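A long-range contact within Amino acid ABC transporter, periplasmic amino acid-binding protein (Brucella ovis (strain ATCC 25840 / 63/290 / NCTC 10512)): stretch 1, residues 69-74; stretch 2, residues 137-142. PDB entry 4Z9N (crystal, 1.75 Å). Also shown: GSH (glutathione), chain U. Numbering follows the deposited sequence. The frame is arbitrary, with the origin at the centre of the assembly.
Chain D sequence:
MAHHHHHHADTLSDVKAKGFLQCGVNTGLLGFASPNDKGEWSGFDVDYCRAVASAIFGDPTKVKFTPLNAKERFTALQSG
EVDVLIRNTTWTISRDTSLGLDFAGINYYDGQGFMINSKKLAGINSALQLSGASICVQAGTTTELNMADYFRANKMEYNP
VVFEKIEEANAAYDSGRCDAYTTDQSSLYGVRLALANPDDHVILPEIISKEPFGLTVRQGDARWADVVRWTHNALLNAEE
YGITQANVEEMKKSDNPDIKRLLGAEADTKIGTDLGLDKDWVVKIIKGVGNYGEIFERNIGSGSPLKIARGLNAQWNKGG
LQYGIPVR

Stretch 1, residues 69-74: NAKERF
Stretch 2 137-142: VQAGTT

What joins two stretches whose touching residues are at least 67 apart in the sequence? One direct hydrogen bond crosses between them: Arg-73 NH2 donates to Gly-140 O at 2.9 Å, with an angle of 147° at the hydrogen. The carbonyls Ala-70 O and Gly-140 O lie 3.6 Å apart and cannot bond to each other, but a water donates to both, at 2.8 Å to Ala-70 O and 3.1 Å to Gly-140 O. The nearest pair of CA atoms, Lys-71 CA and Gly-140 CA at 5.2 Å, sets the register, and the contact buries 256 Å² in all.

How is Arg-73 shaped to reach across? It begins the helical part of its stretch (phi/psi -63/-41), with its CA-to-CB bond toward the other stretch. Chi1 is p at 53°, chi2 t at -177°, chi3 t at 159°, and chi4 is 159°, so beyond CB the chain is nearly extended. Arg-73 NE donates to Ala-70 O at 2.8 Å, tying the side chain to its own loop, while Gly-140 O and Thr-141 CA lie at the guanidinium edge, near its plane. Two further donor directions serve glutathione: Arg-73 NH1 to GSH O12 at 2.9 Å and Arg-73 NH2 to GSH O11 at 3.0 Å pair the cation with a carboxylate, and GSH OE1 lies over one guanidinium face.

Why do small residues suit this contact? Ala-70 (-62/-26) points its methyl toward the other stretch, where Ala-70 CB meets Ala-139 O at 3.6 Å and Thr-141 CG2 at 3.9 Å. Ala-139 (-65/156) is likewise buried, its CB sideways and 3.8 Å from Lys-71 CE. Gly-140 turns at 72/30, a positive phi that favours glycine; moreover, an ideal CB there would clash with Lys-71 CG at 2.9 Å. Lys-71 (-90/-21) leaves its backbone sideways with chi1 m at -78°, chi2 t at -174°, chi3 between wells at 146° and chi4 t at -172°, laying aliphatic carbon beside Ala-139 while Lys-71 NZ is hydrogen-bonded elsewhere in the structure.

Which side chains hold each loop in shape, and which turn to the ligand? Asn-69 (-79/176), chi1 p at 69° and chi2 39°, directs OD1 back to accept from Lys-71 N at 2.8 Å. Glu-72 (-105/-6), with chi1 p at 63°, chi2 t at -160° and chi3 -11°, returns OE2 to Asn-69 N at 2.8 Å. Across the contact, Gln-138 ends its strand at -91/141; chi1 lies between wells at -92°, chi2 is t at -177° and chi3 -98°. Its amide uses both ends on glutathione: Gln-138 NE2 donates to GSH O32 at 2.8 Å, and GSH N3 donates to Gln-138 OE1 at 2.9 Å. Thr-141 (-126/157), chi1 p at 62°, suits the N-cap: OG1 caps a backbone nitrogen just beyond the stretch and donates to Gln-138 O at 2.8 Å.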

ATOM      1  N   ASN D  69       4.153 -25.671   3.858  1.00 23.44           N
ATOM      2  CA  ASN D  69       5.561 -25.298   3.976  1.00 24.44           C
ATOM      3  C   ASN D  69       5.905 -24.308   2.865  1.00 21.08           C
ATOM      4  O   ASN D  69       5.064 -23.999   2.008  1.00 22.03           O
ATOM      5  CB  ASN D  69       6.488 -26.540   3.969  1.00 26.21           C
ATOM      6  CG  ASN D  69       6.552 -27.256   2.629  1.00 28.85           C
ATOM      7  OD1 ASN D  69       6.563 -26.643   1.575  1.00 26.15           O
ATOM      8  ND2 ASN D  69       6.605 -28.594   2.682  1.00 34.36           N
ATOM      9  N   ALA D  70       7.131 -23.799   2.887  1.00 19.74           N
ATOM     10  CA  ALA D  70       7.503 -22.675   2.036  1.00 19.16           C
ATOM     11  C   ALA D  70       7.382 -23.022   0.553  1.00 19.25           C
ATOM     12  O   ALA D  70       7.177 -22.145  -0.297  1.00 17.65           O
ATOM     13  CB  ALA D  70       8.921 -22.226   2.362  1.00 22.18           C
ATOM     14  N   LYS D  71       7.515 -24.310   0.254  1.00 19.59           N
ATOM     15  CA  LYS D  71       7.528 -24.780  -1.126  1.00 24.18           C
ATOM     16  C   LYS D  71       6.157 -25.137  -1.712  1.00 24.83           C
ATOM     17  O   LYS D  71       5.992 -25.160  -2.925  1.00 27.93           O
ATOM     18  CB  LYS D  71       8.448 -25.985  -1.235  1.00 24.42           C
ATOM     19  CG  LYS D  71       9.911 -25.614  -1.268  1.00 28.91           C
ATOM     20  CD  LYS D  71      10.769 -26.840  -1.515  1.00 37.32           C
ATOM     21  CE  LYS D  71      11.993 -26.474  -2.336  1.00 38.78           C
ATOM     22  NZ  LYS D  71      12.744 -27.688  -2.757  1.00 42.07           N
ATOM     23  N   GLU D  72       5.169 -25.414  -0.873  1.00 23.33           N
ATOM     24  CA  GLU D  72       3.883 -25.839  -1.407  1.00 24.37           C
ATOM     25  C   GLU D  72       2.828 -24.734  -1.318  1.00 22.44           C
ATOM     26  O   GLU D  72       1.723 -24.884  -1.831  1.00 20.49           O
ATOM     27  CB  GLU D  72       3.407 -27.095  -0.676  1.00 32.44           C
ATOM     28  CG  GLU D  72       3.159 -26.869   0.788  1.00 32.93           C
ATOM     29  CD  GLU D  72       3.163 -28.160   1.600  1.00 35.23           C
ATOM     30  OE1 GLU D  72       3.158 -29.257   1.008  1.00 42.40           O
ATOM     31  OE2 GLU D  72       3.167 -28.067   2.841  1.00 28.13           O
ATOM     32  N   ARG D  73       3.170 -23.618  -0.684  1.00 18.45           N
ATOM     33  CA  ARG D  73       2.164 -22.589  -0.392  1.00 17.73           C
ATOM     34  C   ARG D  73       1.543 -21.957  -1.647  1.00 17.48           C
ATOM     35  O   ARG D  73       0.334 -21.710  -1.690  1.00 17.58           O
ATOM     36  CB  ARG D  73       2.766 -21.492   0.498  1.00 16.67           C
ATOM     37  CG  ARG D  73       4.069 -20.879  -0.054  1.00 16.61           C
ATOM     38  CD  ARG D  73       4.680 -19.836   0.888  1.00 16.07           C
ATOM     39  NE  ARG D  73       6.109 -19.667   0.594  1.00 15.59           N
ATOM     40  CZ  ARG D  73       6.843 -18.601   0.913  1.00 14.13           C
ATOM     41  NH1 ARG D  73       6.298 -17.546   1.517  1.00 13.49           N
ATOM     42  NH2 ARG D  73       8.135 -18.588   0.605  1.00 14.83           N
ATOM     43  N   PHE D  74       2.343 -21.687  -2.678  1.00 17.23           N
ATOM     44  CA  PHE D  74       1.764 -21.006  -3.840  1.00 17.00           C
ATOM     45  C   PHE D  74       0.901 -21.979  -4.669  1.00 20.80           C
ATOM     46  O   PHE D  74      -0.150 -21.593  -5.181  1.00 21.42           O
ATOM     47  CB  PHE D  74       2.866 -20.357  -4.691  1.00 19.12           C
ATOM     48  CG  PHE D  74       3.667 -19.344  -3.935  1.00 18.09           C
ATOM     49  CD1 PHE D  74       3.064 -18.185  -3.464  1.00 17.77           C
ATOM     50  CD2 PHE D  74       5.001 -19.593  -3.624  1.00 18.71           C
ATOM     51  CE1 PHE D  74       3.785 -17.245  -2.735  1.00 15.30           C
ATOM     52  CE2 PHE D  74       5.742 -18.674  -2.900  1.00 17.80           C
ATOM     53  CZ  PHE D  74       5.138 -17.492  -2.445  1.00 17.01           C
ATOM     54  N   VAL D 137      18.900 -21.871   6.448  1.00 15.71           N
ATOM     55  CA  VAL D 137      17.886 -21.110   5.717  1.00 16.54           C
ATOM     56  C   VAL D 137      16.961 -22.121   5.039  1.00 17.48           C
ATOM     57  O   VAL D 137      17.387 -23.231   4.720  1.00 15.99           O
ATOM     58  CB  VAL D 137      18.530 -20.147   4.689  1.00 14.86           C
ATOM     59  CG1 VAL D 137      19.189 -20.927   3.553  1.00 17.07           C
ATOM     60  CG2 VAL D 137      17.485 -19.172   4.125  1.00 13.73           C
ATOM     61  N   GLN D 138      15.703 -21.745   4.819  1.00 18.35           N
ATOM     62  CA  GLN D 138      14.792 -22.634   4.094  1.00 18.43           C
ATOM     63  C   GLN D 138      14.776 -22.409   2.594  1.00 15.73           C
ATOM     64  O   GLN D 138      14.851 -21.281   2.123  1.00 14.32           O
ATOM     65  CB  GLN D 138      13.375 -22.498   4.622  1.00 17.32           C
ATOM     66  CG  GLN D 138      13.078 -23.481   5.705  1.00 19.50           C
ATOM     67  CD  GLN D 138      11.653 -23.379   6.158  1.00 22.88           C
ATOM     68  OE1 GLN D 138      11.370 -22.741   7.157  1.00 20.40           O
ATOM     69  NE2 GLN D 138      10.739 -23.990   5.411  1.00 21.88           N
ATOM     70  N   ALA D 139      14.688 -23.510   1.862  1.00 16.12           N
ATOM     71  CA  ALA D 139      14.480 -23.461   0.419  1.00 17.36           C
ATOM     72  C   ALA D 139      13.104 -22.864   0.103  1.00 18.25           C
ATOM     73  O   ALA D 139      12.177 -22.935   0.927  1.00 16.34           O
ATOM     74  CB  ALA D 139      14.603 -24.864  -0.177  1.00 18.80           C
ATOM     75  N   GLY D 140      12.977 -22.305  -1.097  1.00 16.31           N
ATOM     76  CA  GLY D 140      11.723 -21.739  -1.557  1.00 17.25           C
ATOM     77  C   GLY D 140      11.358 -20.437  -0.859  1.00 15.55           C
ATOM     78  O   GLY D 140      10.182 -20.136  -0.717  1.00 16.54           O
ATOM     79  N   THR D 141      12.360 -19.669  -0.428  1.00 13.00           N
ATOM     80  CA  THR D 141      12.117 -18.383   0.234  1.00 11.66           C
ATOM     81  C   THR D 141      12.866 -17.221  -0.412  1.00 11.98           C
ATOM     82  O   THR D 141      13.895 -17.407  -1.069  1.00 14.27           O
ATOM     83  CB  THR D 141      12.532 -18.418   1.726  1.00 14.67           C
ATOM     84  OG1 THR D 141      13.944 -18.676   1.823  1.00 14.09           O
ATOM     85  CG2 THR D 141      11.760 -19.487   2.478  1.00 17.35           C
ATOM     86  N   THR D 142      12.366 -16.008  -0.202  1.00 12.62           N
ATOM     87  CA  THR D 142      13.139 -14.810  -0.522  1.00 14.60           C
ATOM     88  C   THR D 142      14.452 -14.820   0.271  1.00 16.73           C
ATOM     89  O   THR D 142      15.503 -14.390  -0.203  1.00 14.28           O
ATOM     90  CB  THR D 142      12.366 -13.538  -0.177  1.00 15.20           C
ATOM     91  OG1 THR D 142      11.889 -13.652   1.169  1.00 13.48           O
ATOM     92  CG2 THR D 142      11.177 -13.329  -1.110  1.00 14.31           C
TER
HETATM   93  N1  GSH U 401       8.825 -14.108   3.990  1.00 12.03           N
HETATM   94  CA1 GSH U 401       9.743 -15.062   3.366  1.00 10.27           C
HETATM   95  C1  GSH U 401       9.141 -15.515   2.038  1.00 12.10           C
HETATM   96  O11 GSH U 401       9.835 -16.229   1.262  1.00 15.66           O
HETATM   97  O12 GSH U 401       7.963 -15.193   1.717  1.00 11.89           O
HETATM   98  CB1 GSH U 401       9.965 -16.307   4.241  1.00  9.38           C
HETATM   99  CG1 GSH U 401       8.609 -17.001   4.475  1.00 10.87           C
HETATM  100  CD1 GSH U 401       8.858 -18.360   5.118  1.00 16.59           C
HETATM  101  OE1 GSH U 401       8.456 -19.370   4.628  1.00 17.25           O
HETATM  102  N2  GSH U 401       9.593 -18.396   6.360  1.00 15.97           N
HETATM  103  CA2 GSH U 401       9.849 -19.694   6.956  1.00 18.95           C
HETATM  104  C2  GSH U 401       8.553 -20.419   7.348  1.00 16.60           C
HETATM  105  O2  GSH U 401       7.506 -19.873   7.489  1.00 16.80           O
HETATM  106  CB2 GSH U 401      10.851 -19.565   8.109  1.00 18.47           C
HETATM  107  SG2 GSH U 401      10.140 -18.722   9.549  1.00 23.59           S
HETATM  108  N3  GSH U 401       8.640 -21.856   7.498  1.00 16.84           N
HETATM  109  CA3 GSH U 401       7.470 -22.610   7.855  1.00 20.58           C
HETATM  110  C3  GSH U 401       7.309 -23.756   6.856  1.00 19.23           C
HETATM  111  O31 GSH U 401       6.493 -24.677   7.121  1.00 23.49           O
HETATM  112  O32 GSH U 401       7.971 -23.771   5.773  1.00 19.53           O
HETATM  113  O   HOH W   1       8.240 -21.384  -2.719  1.00 25.23           O